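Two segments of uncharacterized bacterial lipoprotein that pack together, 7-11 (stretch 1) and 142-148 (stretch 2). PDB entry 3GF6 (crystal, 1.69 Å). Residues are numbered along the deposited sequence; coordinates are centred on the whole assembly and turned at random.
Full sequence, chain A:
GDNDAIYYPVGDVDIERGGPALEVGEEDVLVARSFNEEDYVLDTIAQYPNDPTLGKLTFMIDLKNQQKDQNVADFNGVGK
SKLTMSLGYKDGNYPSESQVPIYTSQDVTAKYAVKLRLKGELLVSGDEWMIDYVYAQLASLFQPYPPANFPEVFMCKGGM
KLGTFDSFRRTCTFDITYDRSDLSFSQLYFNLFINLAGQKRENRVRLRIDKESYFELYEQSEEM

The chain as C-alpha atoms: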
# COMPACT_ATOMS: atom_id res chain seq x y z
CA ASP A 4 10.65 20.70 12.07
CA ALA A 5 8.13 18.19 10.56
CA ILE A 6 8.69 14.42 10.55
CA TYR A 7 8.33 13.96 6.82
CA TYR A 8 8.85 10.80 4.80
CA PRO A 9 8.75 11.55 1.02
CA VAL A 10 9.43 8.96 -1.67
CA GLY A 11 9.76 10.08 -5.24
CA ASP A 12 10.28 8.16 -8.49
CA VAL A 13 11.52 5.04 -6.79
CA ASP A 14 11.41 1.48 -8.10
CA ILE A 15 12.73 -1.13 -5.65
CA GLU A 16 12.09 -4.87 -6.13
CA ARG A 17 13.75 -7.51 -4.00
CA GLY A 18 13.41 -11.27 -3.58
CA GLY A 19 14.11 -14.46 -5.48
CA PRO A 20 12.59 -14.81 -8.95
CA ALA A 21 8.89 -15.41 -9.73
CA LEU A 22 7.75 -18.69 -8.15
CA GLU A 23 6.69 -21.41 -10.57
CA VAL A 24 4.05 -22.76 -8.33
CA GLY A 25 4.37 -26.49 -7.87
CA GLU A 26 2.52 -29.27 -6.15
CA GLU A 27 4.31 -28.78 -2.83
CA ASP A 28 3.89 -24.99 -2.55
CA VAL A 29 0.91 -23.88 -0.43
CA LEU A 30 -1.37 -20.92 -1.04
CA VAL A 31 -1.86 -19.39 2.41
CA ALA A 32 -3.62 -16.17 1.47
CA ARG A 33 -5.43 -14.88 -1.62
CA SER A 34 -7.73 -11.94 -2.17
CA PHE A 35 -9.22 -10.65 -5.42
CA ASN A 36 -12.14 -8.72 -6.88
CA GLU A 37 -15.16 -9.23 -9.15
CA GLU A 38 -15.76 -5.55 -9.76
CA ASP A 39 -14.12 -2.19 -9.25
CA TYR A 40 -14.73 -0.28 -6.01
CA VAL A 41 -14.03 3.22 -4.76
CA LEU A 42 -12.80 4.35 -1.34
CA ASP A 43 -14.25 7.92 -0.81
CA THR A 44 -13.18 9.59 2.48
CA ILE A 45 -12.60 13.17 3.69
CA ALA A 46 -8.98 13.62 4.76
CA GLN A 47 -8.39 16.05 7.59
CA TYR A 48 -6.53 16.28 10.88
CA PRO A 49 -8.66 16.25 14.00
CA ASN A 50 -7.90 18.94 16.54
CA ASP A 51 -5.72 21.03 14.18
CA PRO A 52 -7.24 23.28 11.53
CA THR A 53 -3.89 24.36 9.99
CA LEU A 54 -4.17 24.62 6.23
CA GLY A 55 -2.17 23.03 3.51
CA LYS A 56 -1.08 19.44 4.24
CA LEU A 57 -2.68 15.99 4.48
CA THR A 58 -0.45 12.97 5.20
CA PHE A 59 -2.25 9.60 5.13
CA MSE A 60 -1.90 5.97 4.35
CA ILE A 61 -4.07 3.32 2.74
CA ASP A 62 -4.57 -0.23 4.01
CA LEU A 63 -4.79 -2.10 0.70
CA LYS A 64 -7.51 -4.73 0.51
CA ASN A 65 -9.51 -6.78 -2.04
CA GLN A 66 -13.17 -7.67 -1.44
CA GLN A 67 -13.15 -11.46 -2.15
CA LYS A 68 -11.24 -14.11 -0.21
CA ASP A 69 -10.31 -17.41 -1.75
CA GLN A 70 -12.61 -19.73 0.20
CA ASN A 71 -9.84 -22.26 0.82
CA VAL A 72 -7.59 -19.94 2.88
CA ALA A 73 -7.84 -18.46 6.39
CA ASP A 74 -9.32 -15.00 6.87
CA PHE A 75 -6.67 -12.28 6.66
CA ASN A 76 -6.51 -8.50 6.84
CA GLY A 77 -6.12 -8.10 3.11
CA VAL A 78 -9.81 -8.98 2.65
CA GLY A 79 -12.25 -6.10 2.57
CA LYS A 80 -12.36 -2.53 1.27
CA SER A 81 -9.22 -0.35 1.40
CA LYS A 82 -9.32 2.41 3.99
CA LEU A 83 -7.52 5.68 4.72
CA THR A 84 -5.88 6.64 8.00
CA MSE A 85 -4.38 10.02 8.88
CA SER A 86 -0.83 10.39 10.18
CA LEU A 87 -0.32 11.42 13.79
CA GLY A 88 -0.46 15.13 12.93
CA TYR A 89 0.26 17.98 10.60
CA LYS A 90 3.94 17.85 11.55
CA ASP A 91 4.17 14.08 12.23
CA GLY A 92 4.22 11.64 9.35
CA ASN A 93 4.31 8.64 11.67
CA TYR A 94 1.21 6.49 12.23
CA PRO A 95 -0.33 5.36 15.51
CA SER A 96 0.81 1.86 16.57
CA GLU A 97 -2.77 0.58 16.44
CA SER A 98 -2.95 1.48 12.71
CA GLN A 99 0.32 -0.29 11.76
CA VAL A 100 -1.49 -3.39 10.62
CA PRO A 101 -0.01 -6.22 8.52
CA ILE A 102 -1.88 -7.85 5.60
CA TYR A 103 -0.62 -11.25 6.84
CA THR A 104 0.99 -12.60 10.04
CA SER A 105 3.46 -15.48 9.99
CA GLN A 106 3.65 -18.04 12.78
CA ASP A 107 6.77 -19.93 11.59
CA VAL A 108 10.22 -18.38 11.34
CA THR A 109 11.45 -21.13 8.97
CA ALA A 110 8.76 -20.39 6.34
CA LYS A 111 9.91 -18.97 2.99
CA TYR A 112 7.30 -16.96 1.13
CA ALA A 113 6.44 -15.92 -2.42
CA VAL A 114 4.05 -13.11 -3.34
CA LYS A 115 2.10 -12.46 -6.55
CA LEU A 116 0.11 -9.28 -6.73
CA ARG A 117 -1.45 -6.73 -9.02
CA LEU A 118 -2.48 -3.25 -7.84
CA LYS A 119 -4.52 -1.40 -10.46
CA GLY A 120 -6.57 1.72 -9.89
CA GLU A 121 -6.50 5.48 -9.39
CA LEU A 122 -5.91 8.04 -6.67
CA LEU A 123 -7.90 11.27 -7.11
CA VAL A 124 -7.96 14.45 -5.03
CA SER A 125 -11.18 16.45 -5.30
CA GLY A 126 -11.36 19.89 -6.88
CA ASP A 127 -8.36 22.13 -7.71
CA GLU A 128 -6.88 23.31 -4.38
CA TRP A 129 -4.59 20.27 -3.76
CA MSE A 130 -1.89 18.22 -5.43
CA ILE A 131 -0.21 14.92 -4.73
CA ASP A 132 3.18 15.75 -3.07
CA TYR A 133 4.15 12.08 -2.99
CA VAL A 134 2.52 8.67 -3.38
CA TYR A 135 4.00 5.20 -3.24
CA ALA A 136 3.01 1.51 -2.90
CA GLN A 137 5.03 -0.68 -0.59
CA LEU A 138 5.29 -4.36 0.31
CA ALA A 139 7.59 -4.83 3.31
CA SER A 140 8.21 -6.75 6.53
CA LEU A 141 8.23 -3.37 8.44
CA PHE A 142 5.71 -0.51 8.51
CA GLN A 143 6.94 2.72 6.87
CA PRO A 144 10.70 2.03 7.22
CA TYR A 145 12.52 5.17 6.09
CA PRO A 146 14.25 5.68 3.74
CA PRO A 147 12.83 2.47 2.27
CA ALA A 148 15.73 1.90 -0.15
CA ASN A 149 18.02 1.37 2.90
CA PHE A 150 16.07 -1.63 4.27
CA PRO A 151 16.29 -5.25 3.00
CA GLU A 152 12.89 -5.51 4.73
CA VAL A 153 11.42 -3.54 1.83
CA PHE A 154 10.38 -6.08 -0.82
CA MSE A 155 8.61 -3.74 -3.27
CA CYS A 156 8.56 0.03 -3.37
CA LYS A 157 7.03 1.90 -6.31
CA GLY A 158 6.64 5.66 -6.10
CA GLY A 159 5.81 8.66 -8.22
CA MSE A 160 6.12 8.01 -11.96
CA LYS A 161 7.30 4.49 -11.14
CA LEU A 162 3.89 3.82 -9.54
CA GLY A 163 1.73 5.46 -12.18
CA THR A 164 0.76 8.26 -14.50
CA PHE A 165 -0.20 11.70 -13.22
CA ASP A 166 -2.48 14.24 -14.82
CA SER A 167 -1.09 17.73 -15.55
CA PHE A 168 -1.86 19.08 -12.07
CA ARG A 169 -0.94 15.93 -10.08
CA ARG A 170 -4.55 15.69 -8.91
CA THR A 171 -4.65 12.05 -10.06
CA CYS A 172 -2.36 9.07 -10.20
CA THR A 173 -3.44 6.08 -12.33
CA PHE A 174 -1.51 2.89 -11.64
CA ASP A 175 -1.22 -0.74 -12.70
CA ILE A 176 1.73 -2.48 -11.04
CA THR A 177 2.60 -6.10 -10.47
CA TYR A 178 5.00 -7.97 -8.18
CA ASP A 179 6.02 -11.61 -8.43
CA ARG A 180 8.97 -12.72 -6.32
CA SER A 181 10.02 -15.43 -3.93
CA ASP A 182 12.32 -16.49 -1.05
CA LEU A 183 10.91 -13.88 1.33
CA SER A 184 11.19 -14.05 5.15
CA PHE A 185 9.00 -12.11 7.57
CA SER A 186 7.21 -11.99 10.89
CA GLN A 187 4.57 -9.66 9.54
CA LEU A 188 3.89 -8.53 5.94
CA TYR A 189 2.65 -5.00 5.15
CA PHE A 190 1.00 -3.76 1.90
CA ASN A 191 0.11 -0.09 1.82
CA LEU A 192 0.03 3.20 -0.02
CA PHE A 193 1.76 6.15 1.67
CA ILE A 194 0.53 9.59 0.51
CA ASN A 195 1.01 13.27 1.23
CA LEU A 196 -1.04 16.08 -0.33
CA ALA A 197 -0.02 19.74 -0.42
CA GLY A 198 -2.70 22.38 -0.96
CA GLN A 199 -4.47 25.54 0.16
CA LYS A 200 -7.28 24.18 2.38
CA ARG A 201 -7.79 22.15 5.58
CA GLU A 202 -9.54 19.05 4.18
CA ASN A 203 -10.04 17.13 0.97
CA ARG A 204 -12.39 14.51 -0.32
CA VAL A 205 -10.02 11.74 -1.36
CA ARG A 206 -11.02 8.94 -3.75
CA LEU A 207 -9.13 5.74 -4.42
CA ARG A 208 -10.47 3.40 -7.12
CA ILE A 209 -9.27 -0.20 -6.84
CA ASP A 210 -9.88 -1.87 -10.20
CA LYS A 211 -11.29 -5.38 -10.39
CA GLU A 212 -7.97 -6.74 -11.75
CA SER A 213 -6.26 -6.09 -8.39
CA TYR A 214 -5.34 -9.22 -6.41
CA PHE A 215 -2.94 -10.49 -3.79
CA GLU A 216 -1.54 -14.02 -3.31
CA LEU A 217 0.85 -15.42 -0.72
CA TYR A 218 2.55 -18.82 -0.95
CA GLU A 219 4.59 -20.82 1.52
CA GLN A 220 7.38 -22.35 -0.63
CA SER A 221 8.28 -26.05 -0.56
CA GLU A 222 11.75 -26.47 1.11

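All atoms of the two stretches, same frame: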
# COMPACT_ATOMS: atom_id res chain seq x y z
N TYR A 7 8.82 13.92 8.19
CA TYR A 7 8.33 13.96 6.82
C TYR A 7 9.08 12.91 6.06
O TYR A 7 10.30 12.92 6.10
CB TYR A 7 8.57 15.35 6.22
CG TYR A 7 8.25 15.56 4.76
CD1 TYR A 7 6.98 15.24 4.20
CD2 TYR A 7 9.19 16.13 3.91
CE1 TYR A 7 6.72 15.49 2.85
CE2 TYR A 7 8.93 16.36 2.58
CZ TYR A 7 7.70 16.05 2.04
OH TYR A 7 7.48 16.30 0.69
N TYR A 8 8.33 12.01 5.41
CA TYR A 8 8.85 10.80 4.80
C TYR A 8 8.54 10.65 3.29
O TYR A 8 7.88 9.69 2.87
CB TYR A 8 8.25 9.62 5.53
CG TYR A 8 8.60 9.45 7.00
CD1 TYR A 8 9.92 9.44 7.45
CD2 TYR A 8 7.61 9.20 7.93
CE1 TYR A 8 10.25 9.21 8.81
CE2 TYR A 8 7.91 8.99 9.29
CZ TYR A 8 9.23 8.96 9.72
OH TYR A 8 9.51 8.73 11.06
N PRO A 9 9.04 11.59 2.45
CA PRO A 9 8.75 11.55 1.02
C PRO A 9 9.49 10.43 0.27
O PRO A 9 10.65 10.14 0.56
CB PRO A 9 9.21 12.92 0.51
CG PRO A 9 10.36 13.28 1.41
CD PRO A 9 9.95 12.69 2.80
N VAL A 10 8.82 9.87 -0.73
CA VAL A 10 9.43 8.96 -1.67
C VAL A 10 9.00 9.42 -3.02
O VAL A 10 7.80 9.61 -3.25
CB VAL A 10 9.02 7.52 -1.42
CG1 VAL A 10 9.51 6.57 -2.56
CG2 VAL A 10 9.52 7.07 -0.03
N GLY A 11 9.99 9.60 -3.90
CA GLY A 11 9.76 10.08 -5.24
C GLY A 11 9.62 8.97 -6.28
O GLY A 11 8.89 7.99 -6.09
N PHE A 142 6.62 -1.59 8.85
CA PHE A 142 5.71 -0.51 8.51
C PHE A 142 6.45 0.81 8.38
O PHE A 142 7.11 1.26 9.31
CB PHE A 142 4.59 -0.41 9.58
CG PHE A 142 3.52 0.56 9.22
CD1 PHE A 142 3.67 1.91 9.45
CD2 PHE A 142 2.37 0.11 8.53
CE1 PHE A 142 2.68 2.82 9.03
CE2 PHE A 142 1.37 1.01 8.13
CZ PHE A 142 1.53 2.37 8.38
N GLN A 143 6.31 1.44 7.21
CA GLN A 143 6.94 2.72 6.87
C GLN A 143 8.43 2.85 7.28
O GLN A 143 8.82 3.85 7.87
CB GLN A 143 6.12 3.90 7.40
CG GLN A 143 6.27 5.18 6.55
CD GLN A 143 5.53 6.38 7.07
OE1 GLN A 143 5.19 6.48 8.26
NE2 GLN A 143 5.26 7.28 6.19
N PRO A 144 9.28 1.84 6.95
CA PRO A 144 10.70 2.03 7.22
C PRO A 144 11.23 3.15 6.33
O PRO A 144 10.86 3.22 5.16
CB PRO A 144 11.33 0.69 6.82
CG PRO A 144 10.40 0.17 5.72
CD PRO A 144 9.02 0.58 6.21
N TYR A 145 12.10 4.01 6.85
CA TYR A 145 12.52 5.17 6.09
C TYR A 145 14.00 5.47 6.26
O TYR A 145 14.51 5.52 7.38
CB TYR A 145 11.72 6.41 6.49
CG TYR A 145 11.87 7.50 5.47
CD1 TYR A 145 12.83 8.50 5.60
CD2 TYR A 145 11.08 7.50 4.34
CE1 TYR A 145 12.97 9.51 4.63
CE2 TYR A 145 11.22 8.50 3.36
CZ TYR A 145 12.16 9.50 3.52
OH TYR A 145 12.28 10.47 2.56
N PRO A 146 14.69 5.71 5.14
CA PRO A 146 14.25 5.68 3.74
C PRO A 146 14.16 4.23 3.26
O PRO A 146 15.02 3.42 3.57
CB PRO A 146 15.35 6.45 3.00
CG PRO A 146 16.34 6.87 4.02
CD PRO A 146 16.11 6.10 5.25
N PRO A 147 13.08 3.89 2.55
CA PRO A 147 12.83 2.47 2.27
C PRO A 147 13.95 1.76 1.49
O PRO A 147 14.25 0.56 1.72
CB PRO A 147 11.52 2.47 1.48
CG PRO A 147 11.14 3.88 1.23
CD PRO A 147 12.04 4.79 2.00
N ALA A 148 14.63 2.50 0.61
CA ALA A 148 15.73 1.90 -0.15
C ALA A 148 16.84 1.33 0.73
O ALA A 148 17.54 0.43 0.28
CB ALA A 148 16.31 2.92 -1.16

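A single tyrosine, Tyr145, is the centre of this contact, meeting three consecutive residues of stretch 1 with different parts of one side chain. Its hydroxyl supplies the one hydrogen bond between the stretches, Tyr145 OH donating to the backbone carbonyl Pro9 O at 2.6 Å. Because that acceptor belongs to the main chain, the bond ties the Tyr145 side chain to the main chain of stretch 1. Proline has no amide hydrogen, so although Pro9 N lies 3.4 Å from Tyr145 OH, nothing is shared there and the carbonyl is the polar partner.

Neither segment brings a strand to the interface. Stretch 1 is irregular, and stretch 2 is loop or turn until a 3-10 segment begins at Pro147. The backbones come nearest at Tyr8 and Tyr145, whose CA atoms are 6.8 Å apart, so that the contact is made by side chains meeting one another and by the Tyr145 side chain meeting the main chain of stretch 1.

Tyr8 lies over one face of the Tyr145 ring. Its CA sits 3.9 Å from the centroid of that ring and 24° off the normal, a CH-pi contact in which a backbone C-H, slightly polarized by the flanking peptide groups, meets the pi cloud. The two rings are oblique, with planes at 47° and centroids 5.0 Å apart, yet Tyr8 CD1 still reaches to 3.4 Å from Tyr145 CG. The Tyr8 ring also packs against the side chain of Gln143, whose CA-to-CB bond points toward stretch 1.

At the edge of the Tyr145 ring, Val10 CG2 approaches Tyr145 CE2 at 4.1 Å; the same methyl lies 3.8 Å from Pro147 CG. A branched aliphatic side chain suits this buried site, presenting a methyl to both an aromatic edge and a proline ring. The peptide bond before Pro146 is cis, a geometry that proline tolerates better than other residues, and it lies between the two stretch 2 residues that Val10 touches.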